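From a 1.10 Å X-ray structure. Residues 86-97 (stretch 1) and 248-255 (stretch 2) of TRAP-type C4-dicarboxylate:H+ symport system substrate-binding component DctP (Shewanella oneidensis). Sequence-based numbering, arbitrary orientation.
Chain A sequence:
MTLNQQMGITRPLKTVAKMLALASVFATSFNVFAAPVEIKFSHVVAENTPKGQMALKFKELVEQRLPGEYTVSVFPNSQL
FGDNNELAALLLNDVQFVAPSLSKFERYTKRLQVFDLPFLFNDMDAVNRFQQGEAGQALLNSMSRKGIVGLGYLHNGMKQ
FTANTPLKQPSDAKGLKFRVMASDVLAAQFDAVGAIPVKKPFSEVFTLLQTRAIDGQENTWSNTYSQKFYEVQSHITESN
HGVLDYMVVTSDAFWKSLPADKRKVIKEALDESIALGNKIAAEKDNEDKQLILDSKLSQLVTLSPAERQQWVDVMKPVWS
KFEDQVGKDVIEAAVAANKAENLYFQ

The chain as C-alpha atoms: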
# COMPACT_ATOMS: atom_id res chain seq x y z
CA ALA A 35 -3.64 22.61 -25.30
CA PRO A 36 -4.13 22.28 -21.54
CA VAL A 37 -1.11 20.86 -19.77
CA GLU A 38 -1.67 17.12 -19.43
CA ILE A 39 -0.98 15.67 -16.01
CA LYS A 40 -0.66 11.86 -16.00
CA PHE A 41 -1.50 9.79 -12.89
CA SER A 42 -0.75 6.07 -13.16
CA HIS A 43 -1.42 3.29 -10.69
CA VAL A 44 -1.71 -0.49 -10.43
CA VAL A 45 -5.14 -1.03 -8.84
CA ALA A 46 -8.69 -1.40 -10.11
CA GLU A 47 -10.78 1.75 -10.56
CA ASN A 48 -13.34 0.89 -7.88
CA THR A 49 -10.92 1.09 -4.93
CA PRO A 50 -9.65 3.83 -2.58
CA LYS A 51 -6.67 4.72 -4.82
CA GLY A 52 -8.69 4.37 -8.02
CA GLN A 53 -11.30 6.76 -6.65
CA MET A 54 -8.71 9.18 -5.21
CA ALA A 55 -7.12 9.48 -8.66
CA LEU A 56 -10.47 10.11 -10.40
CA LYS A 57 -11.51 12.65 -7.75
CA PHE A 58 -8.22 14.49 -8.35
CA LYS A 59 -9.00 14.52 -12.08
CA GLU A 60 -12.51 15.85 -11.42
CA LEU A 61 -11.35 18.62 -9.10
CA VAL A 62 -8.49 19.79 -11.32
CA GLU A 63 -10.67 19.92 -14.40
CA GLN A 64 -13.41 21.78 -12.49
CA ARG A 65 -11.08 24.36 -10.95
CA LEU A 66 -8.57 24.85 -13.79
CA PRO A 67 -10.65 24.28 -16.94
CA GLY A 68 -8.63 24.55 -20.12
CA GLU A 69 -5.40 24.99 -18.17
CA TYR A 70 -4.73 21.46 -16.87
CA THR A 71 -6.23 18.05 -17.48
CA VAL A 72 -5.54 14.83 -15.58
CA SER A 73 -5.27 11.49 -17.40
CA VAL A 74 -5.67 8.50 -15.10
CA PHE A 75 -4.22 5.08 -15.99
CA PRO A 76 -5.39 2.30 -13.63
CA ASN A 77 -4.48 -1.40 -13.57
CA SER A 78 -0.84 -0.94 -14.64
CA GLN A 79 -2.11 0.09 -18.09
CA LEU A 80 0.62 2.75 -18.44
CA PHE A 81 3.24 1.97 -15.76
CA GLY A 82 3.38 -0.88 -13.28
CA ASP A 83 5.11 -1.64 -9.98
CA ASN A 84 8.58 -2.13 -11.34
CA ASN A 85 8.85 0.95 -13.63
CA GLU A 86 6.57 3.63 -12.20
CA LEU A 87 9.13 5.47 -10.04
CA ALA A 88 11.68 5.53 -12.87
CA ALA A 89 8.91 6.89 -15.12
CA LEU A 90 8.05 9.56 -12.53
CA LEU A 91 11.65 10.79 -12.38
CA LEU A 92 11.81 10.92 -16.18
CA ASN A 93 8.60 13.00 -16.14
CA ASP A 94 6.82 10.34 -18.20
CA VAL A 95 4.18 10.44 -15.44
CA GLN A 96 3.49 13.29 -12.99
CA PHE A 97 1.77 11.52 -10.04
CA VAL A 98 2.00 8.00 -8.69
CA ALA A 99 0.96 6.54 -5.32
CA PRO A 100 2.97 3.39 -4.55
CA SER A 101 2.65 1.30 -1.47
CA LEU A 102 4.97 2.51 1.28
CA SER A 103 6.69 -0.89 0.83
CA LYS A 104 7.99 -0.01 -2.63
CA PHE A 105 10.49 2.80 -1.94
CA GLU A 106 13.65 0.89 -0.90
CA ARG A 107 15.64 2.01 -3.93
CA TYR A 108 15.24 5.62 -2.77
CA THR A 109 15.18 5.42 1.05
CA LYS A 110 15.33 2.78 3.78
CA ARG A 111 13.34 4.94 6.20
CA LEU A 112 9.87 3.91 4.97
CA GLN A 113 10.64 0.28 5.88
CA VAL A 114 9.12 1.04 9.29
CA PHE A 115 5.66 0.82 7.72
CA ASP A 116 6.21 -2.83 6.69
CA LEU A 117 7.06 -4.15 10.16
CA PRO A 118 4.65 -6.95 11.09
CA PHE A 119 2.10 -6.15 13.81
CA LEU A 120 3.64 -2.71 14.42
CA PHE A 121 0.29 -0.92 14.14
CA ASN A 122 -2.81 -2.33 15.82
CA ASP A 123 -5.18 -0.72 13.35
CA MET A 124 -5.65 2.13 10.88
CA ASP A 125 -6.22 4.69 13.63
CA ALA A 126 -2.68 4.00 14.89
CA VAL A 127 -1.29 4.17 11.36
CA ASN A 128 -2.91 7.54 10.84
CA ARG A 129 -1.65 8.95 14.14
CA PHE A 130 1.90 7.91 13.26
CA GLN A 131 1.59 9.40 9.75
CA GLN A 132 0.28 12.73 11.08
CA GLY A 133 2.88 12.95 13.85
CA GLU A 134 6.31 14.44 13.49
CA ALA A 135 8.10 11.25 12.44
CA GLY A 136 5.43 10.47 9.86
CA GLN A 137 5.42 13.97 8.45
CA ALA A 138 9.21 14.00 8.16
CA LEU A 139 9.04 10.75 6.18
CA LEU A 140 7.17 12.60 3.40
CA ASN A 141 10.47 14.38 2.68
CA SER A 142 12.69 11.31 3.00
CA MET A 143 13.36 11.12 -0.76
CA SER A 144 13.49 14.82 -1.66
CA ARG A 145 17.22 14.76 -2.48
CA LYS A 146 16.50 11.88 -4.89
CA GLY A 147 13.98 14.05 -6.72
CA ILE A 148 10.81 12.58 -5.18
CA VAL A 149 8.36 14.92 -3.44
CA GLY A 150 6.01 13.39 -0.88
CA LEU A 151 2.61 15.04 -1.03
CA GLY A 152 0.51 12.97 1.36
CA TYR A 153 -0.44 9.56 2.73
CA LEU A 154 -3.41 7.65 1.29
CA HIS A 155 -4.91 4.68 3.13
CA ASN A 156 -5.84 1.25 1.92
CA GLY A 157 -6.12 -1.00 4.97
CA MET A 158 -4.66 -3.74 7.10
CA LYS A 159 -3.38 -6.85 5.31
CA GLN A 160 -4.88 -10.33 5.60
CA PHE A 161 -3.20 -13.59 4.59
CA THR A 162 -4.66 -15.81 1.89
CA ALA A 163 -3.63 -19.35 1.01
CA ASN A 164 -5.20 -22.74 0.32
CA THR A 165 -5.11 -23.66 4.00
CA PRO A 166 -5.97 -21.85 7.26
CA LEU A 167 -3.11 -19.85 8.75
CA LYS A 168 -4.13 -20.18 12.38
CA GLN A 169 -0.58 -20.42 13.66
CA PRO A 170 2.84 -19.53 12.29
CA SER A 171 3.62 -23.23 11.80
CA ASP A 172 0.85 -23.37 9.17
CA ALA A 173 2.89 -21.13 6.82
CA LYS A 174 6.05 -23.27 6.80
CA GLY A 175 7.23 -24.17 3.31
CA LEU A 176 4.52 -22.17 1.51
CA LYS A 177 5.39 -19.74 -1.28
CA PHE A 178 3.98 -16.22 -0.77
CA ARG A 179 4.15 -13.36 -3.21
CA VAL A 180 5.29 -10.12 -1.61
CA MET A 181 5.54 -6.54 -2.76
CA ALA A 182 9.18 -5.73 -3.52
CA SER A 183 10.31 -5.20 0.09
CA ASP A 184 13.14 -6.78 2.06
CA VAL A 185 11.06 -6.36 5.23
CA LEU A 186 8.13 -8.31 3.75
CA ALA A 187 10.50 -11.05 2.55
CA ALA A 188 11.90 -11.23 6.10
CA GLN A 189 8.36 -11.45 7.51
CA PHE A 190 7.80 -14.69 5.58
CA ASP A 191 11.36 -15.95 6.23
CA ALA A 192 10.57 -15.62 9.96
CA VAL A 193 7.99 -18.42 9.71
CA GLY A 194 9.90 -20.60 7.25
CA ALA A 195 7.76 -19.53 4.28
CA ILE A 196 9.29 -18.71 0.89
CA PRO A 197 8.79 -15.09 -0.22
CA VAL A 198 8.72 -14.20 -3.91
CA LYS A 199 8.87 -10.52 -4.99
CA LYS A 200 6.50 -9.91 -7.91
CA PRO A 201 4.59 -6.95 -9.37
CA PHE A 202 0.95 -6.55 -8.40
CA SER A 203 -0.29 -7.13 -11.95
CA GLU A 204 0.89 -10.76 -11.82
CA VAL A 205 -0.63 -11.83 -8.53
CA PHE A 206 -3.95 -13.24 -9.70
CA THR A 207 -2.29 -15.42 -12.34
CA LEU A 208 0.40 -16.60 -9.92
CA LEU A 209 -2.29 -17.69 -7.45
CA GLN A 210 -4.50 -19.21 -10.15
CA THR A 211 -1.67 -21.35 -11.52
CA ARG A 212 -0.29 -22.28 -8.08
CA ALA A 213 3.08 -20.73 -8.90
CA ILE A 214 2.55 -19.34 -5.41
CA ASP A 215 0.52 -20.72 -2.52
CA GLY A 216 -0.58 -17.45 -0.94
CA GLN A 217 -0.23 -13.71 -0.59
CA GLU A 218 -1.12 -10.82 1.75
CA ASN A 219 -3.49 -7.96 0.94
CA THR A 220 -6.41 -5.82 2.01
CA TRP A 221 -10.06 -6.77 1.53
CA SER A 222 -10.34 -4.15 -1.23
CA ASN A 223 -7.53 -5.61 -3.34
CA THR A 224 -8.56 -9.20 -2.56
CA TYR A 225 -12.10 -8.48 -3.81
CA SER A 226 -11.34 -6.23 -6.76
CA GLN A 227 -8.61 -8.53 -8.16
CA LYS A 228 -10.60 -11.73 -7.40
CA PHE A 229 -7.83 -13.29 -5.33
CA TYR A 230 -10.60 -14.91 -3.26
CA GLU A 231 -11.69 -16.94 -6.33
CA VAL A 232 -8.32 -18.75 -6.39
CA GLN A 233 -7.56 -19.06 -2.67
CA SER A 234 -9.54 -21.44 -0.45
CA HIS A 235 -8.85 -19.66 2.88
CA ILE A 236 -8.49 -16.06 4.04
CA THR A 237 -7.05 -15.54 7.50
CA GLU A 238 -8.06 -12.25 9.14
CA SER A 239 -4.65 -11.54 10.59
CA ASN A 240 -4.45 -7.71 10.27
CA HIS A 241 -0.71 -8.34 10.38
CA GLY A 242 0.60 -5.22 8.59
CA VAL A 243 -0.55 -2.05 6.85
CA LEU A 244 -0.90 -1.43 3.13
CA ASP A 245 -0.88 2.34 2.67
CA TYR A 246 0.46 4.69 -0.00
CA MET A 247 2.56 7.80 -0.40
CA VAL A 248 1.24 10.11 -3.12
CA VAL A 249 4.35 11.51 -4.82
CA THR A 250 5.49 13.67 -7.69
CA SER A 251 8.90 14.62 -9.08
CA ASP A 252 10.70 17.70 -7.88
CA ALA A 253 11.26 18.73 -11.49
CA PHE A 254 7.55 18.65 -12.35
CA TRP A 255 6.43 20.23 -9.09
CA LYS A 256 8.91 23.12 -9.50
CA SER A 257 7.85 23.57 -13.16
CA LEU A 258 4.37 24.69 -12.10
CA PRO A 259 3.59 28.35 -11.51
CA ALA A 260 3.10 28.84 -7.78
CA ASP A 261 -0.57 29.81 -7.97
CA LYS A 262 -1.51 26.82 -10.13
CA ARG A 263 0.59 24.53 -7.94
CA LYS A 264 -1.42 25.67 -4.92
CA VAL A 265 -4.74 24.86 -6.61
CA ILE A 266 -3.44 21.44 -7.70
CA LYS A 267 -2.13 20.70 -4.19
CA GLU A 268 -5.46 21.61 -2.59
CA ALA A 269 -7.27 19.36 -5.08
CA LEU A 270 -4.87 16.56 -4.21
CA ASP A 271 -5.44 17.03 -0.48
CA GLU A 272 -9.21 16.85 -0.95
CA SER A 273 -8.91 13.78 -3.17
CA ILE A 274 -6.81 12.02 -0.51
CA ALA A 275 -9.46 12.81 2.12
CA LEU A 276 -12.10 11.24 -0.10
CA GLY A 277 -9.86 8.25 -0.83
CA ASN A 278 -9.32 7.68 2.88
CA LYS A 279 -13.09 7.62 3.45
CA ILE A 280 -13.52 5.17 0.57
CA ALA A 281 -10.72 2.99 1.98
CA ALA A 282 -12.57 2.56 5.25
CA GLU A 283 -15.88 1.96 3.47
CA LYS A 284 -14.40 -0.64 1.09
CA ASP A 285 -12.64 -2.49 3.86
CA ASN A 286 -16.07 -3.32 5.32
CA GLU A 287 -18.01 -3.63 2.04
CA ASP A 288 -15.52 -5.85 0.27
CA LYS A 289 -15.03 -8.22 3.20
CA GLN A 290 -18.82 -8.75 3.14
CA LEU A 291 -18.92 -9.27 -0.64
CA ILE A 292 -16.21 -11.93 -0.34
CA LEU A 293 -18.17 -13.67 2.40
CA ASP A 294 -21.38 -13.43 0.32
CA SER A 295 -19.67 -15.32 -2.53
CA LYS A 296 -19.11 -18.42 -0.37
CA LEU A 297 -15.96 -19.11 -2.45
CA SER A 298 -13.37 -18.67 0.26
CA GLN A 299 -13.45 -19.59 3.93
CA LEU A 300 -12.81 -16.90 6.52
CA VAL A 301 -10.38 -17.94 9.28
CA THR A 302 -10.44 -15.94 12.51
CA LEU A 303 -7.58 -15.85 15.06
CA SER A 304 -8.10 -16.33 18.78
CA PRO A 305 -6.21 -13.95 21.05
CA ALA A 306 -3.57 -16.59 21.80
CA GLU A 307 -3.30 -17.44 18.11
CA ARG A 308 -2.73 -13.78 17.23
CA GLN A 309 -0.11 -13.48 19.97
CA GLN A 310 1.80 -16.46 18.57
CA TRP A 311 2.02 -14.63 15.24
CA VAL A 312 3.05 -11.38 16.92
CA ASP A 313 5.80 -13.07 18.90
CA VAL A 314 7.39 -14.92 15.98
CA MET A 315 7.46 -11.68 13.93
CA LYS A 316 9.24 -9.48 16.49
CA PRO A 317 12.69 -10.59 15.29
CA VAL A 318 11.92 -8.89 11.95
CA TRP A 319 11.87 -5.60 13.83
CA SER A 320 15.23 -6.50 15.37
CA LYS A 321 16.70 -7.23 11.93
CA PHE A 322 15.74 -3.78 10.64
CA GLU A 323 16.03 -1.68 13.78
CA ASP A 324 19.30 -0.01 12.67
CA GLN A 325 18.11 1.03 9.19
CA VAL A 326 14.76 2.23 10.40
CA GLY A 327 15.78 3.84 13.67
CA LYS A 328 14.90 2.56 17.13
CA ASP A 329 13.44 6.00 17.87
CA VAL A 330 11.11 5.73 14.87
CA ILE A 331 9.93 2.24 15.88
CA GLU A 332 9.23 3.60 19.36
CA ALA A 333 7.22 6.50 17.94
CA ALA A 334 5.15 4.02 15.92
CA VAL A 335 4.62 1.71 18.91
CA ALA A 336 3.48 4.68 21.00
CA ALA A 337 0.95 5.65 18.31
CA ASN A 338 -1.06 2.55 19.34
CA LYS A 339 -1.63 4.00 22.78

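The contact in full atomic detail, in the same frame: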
# COMPACT_ATOMS: atom_id res chain seq x y z
N GLU A 86 7.28 2.38 -12.39
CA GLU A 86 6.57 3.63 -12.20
C GLU A 86 7.44 4.74 -11.59
O GLU A 86 7.28 5.90 -11.97
CB GLU A 86 5.28 3.42 -11.40
CG GLU A 86 5.48 3.01 -9.95
CD GLU A 86 4.17 2.89 -9.18
OE1 GLU A 86 3.09 3.33 -9.67
OE2 GLU A 86 4.21 2.32 -8.06
N LEU A 87 8.33 4.42 -10.65
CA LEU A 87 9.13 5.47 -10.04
C LEU A 87 10.19 5.98 -11.02
O LEU A 87 10.45 7.19 -11.09
CB LEU A 87 9.75 5.02 -8.70
CG LEU A 87 8.74 4.93 -7.55
CD1 LEU A 87 9.41 4.42 -6.29
CD2 LEU A 87 8.08 6.27 -7.25
N ALA A 88 10.79 5.09 -11.81
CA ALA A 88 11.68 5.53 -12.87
C ALA A 88 10.93 6.45 -13.85
O ALA A 88 11.45 7.50 -14.24
CB ALA A 88 12.28 4.35 -13.59
N ALA A 89 9.72 6.07 -14.23
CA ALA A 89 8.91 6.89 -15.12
C ALA A 89 8.62 8.27 -14.52
O ALA A 89 8.68 9.29 -15.22
CB ALA A 89 7.63 6.17 -15.47
N LEU A 90 8.30 8.30 -13.24
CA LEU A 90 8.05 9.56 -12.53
C LEU A 90 9.26 10.49 -12.65
O LEU A 90 9.12 11.68 -12.99
CB LEU A 90 7.76 9.28 -11.05
CG LEU A 90 7.42 10.52 -10.25
CD1 LEU A 90 6.03 11.05 -10.58
CD2 LEU A 90 7.55 10.20 -8.77
N LEU A 91 10.44 9.96 -12.38
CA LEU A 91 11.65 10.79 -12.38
C LEU A 91 12.05 11.24 -13.78
O LEU A 91 12.69 12.28 -13.93
CB LEU A 91 12.80 10.08 -11.66
CG LEU A 91 12.56 9.99 -10.15
CD1 LEU A 91 13.55 9.06 -9.48
CD2 LEU A 91 12.63 11.38 -9.50
N LEU A 92 11.66 10.49 -14.80
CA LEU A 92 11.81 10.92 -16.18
C LEU A 92 10.76 11.93 -16.64
O LEU A 92 10.85 12.47 -17.73
CB LEU A 92 11.75 9.71 -17.12
CG LEU A 92 12.87 8.68 -17.02
CD1 LEU A 92 12.56 7.51 -17.95
CD2 LEU A 92 14.23 9.28 -17.36
N ASN A 93 9.77 12.19 -15.79
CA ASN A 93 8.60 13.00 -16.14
C ASN A 93 7.76 12.39 -17.26
O ASN A 93 7.09 13.11 -18.00
CB ASN A 93 8.98 14.46 -16.44
CG ASN A 93 7.82 15.42 -16.24
OD1 ASN A 93 6.98 15.24 -15.35
ND2 ASN A 93 7.75 16.44 -17.07
N ASP A 94 7.77 11.05 -17.34
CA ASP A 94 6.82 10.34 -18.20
C ASP A 94 5.47 10.15 -17.52
O ASP A 94 4.50 9.77 -18.16
CB ASP A 94 7.40 8.99 -18.61
CG ASP A 94 8.47 9.11 -19.67
OD1 ASP A 94 8.48 10.13 -20.41
OD2 ASP A 94 9.27 8.16 -19.79
N VAL A 95 5.42 10.41 -16.21
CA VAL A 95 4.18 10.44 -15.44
C VAL A 95 4.42 11.50 -14.37
O VAL A 95 5.56 11.72 -13.98
CB VAL A 95 3.82 9.02 -14.86
CG1 VAL A 95 4.86 8.52 -13.87
CG2 VAL A 95 2.44 9.00 -14.25
N GLN A 96 3.36 12.16 -13.90
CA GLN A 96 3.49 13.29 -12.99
C GLN A 96 3.08 12.95 -11.55
O GLN A 96 3.59 13.56 -10.61
CB GLN A 96 2.67 14.48 -13.52
CG GLN A 96 3.33 15.17 -14.71
CD GLN A 96 3.35 14.31 -15.96
OE1 GLN A 96 2.32 13.82 -16.42
NE2 GLN A 96 4.54 14.13 -16.52
N PHE A 97 2.17 12.00 -11.37
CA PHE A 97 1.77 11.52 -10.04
C PHE A 97 1.67 10.01 -10.04
O PHE A 97 1.12 9.43 -10.96
CB PHE A 97 0.41 12.12 -9.60
CG PHE A 97 0.44 13.61 -9.43
CD1 PHE A 97 0.84 14.20 -8.25
CD2 PHE A 97 0.11 14.44 -10.49
CE1 PHE A 97 0.87 15.59 -8.12
CE2 PHE A 97 0.16 15.82 -10.36
CZ PHE A 97 0.55 16.37 -9.18
N VAL A 248 1.48 9.40 -1.86
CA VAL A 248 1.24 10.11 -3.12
C VAL A 248 2.46 11.00 -3.36
O VAL A 248 2.83 11.81 -2.51
CB VAL A 248 -0.05 10.93 -3.06
CG1 VAL A 248 -0.29 11.63 -4.39
CG2 VAL A 248 -1.24 10.05 -2.67
N VAL A 249 3.11 10.81 -4.51
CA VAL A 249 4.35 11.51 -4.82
C VAL A 249 4.34 12.10 -6.22
O VAL A 249 3.61 11.67 -7.10
CB VAL A 249 5.58 10.57 -4.71
CG1 VAL A 249 5.76 10.07 -3.28
CG2 VAL A 249 5.47 9.39 -5.65
N THR A 250 5.18 13.11 -6.39
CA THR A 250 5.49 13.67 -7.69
C THR A 250 7.01 13.83 -7.81
O THR A 250 7.74 13.51 -6.87
CB THR A 250 4.76 15.02 -7.93
OG1 THR A 250 4.94 15.46 -9.28
CG2 THR A 250 5.25 16.12 -7.01
N SER A 251 7.48 14.30 -8.95
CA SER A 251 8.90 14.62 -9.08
C SER A 251 9.14 16.08 -8.74
O SER A 251 8.31 16.95 -9.01
CB SER A 251 9.44 14.31 -10.48
OG SER A 251 8.93 15.21 -11.44
N ASP A 252 10.30 16.35 -8.18
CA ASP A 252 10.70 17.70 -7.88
C ASP A 252 10.69 18.54 -9.15
O ASP A 252 10.26 19.69 -9.13
CB ASP A 252 12.09 17.67 -7.25
CG ASP A 252 12.52 19.01 -6.77
OD1 ASP A 252 11.88 19.52 -5.82
OD2 ASP A 252 13.51 19.54 -7.32
N ALA A 253 11.17 17.97 -10.25
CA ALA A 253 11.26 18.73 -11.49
C ALA A 253 9.87 19.17 -11.96
O ALA A 253 9.68 20.33 -12.34
CB ALA A 253 11.97 17.91 -12.56
N PHE A 254 8.90 18.27 -11.94
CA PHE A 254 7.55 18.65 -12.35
C PHE A 254 6.94 19.66 -11.38
O PHE A 254 6.38 20.68 -11.78
CB PHE A 254 6.62 17.45 -12.48
CG PHE A 254 5.20 17.85 -12.71
CD1 PHE A 254 4.81 18.42 -13.91
CD2 PHE A 254 4.25 17.69 -11.71
CE1 PHE A 254 3.50 18.82 -14.11
CE2 PHE A 254 2.95 18.09 -11.92
CZ PHE A 254 2.58 18.66 -13.12
N TRP A 255 7.07 19.39 -10.09
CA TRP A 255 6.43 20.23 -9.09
C TRP A 255 6.98 21.67 -9.18
O TRP A 255 6.21 22.63 -9.13
CB TRP A 255 6.65 19.62 -7.72
CG TRP A 255 5.67 20.01 -6.64
CD1 TRP A 255 5.99 20.49 -5.40
CD2 TRP A 255 4.23 19.90 -6.66
NE1 TRP A 255 4.85 20.69 -4.67
CE2 TRP A 255 3.76 20.34 -5.42
CE3 TRP A 255 3.31 19.48 -7.62
CZ2 TRP A 255 2.41 20.38 -5.09
CZ3 TRP A 255 1.96 19.52 -7.29
CH2 TRP A 255 1.53 19.97 -6.05
O HOH W 1 10.89 14.79 -13.61
O HOH W 2 7.00 14.07 -12.84

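Stretch 1 begins as a helix and leaves it through a Schellman motif at Asn93, whose phi is positive. Stretch 2 runs from a strand, 248-251, into a helix that starts at Asp252. The axes of the first helix and the strand approach to 8.2 Å, with their directions 41° apart. Together the stretches bury 516 Å².

One direct hydrogen bond crosses the contact: Thr250 OG1 donates to Gln96 O at 2.7 Å. Beside it, Phe97 CA makes a C-H...O contact with Val249 O at 3.5 Å.

Ser251 caps the second helix, its OG accepting from Phe254 N at 3.1 Å. Ser251 OG lies 3.0 Å from the O of water 1, and Ser251 OG lies 2.6 Å from the O of water 2. Water 1 donates to Leu91 O and water 2 to Asn93 OD1, so both link the stretches. The small serine side chain also fits against the helix end, with Ser251 CB 3.6 Å from Leu90 O.

Side-chain packing makes up much of the rest. Leu90 points toward the strand, and its branched apolar end packs on Val249, CD2 to CG2 3.8 Å. Gln96 CG sits over the face of the Phe254 ring, 3.6 Å from its centroid. Within stretch 1, Gln96 NE2 donates to Asn93 OD1 at 2.9 Å, bracing Gln96. Buried Phe97 has the largest covered area, 89 Å². Its CA-to-CB bond points sideways, but its long flat ring comes nearer, with Thr250 OG1 over one face and Trp255 CZ3 at the edge, 3.9 Å from Phe97 CZ.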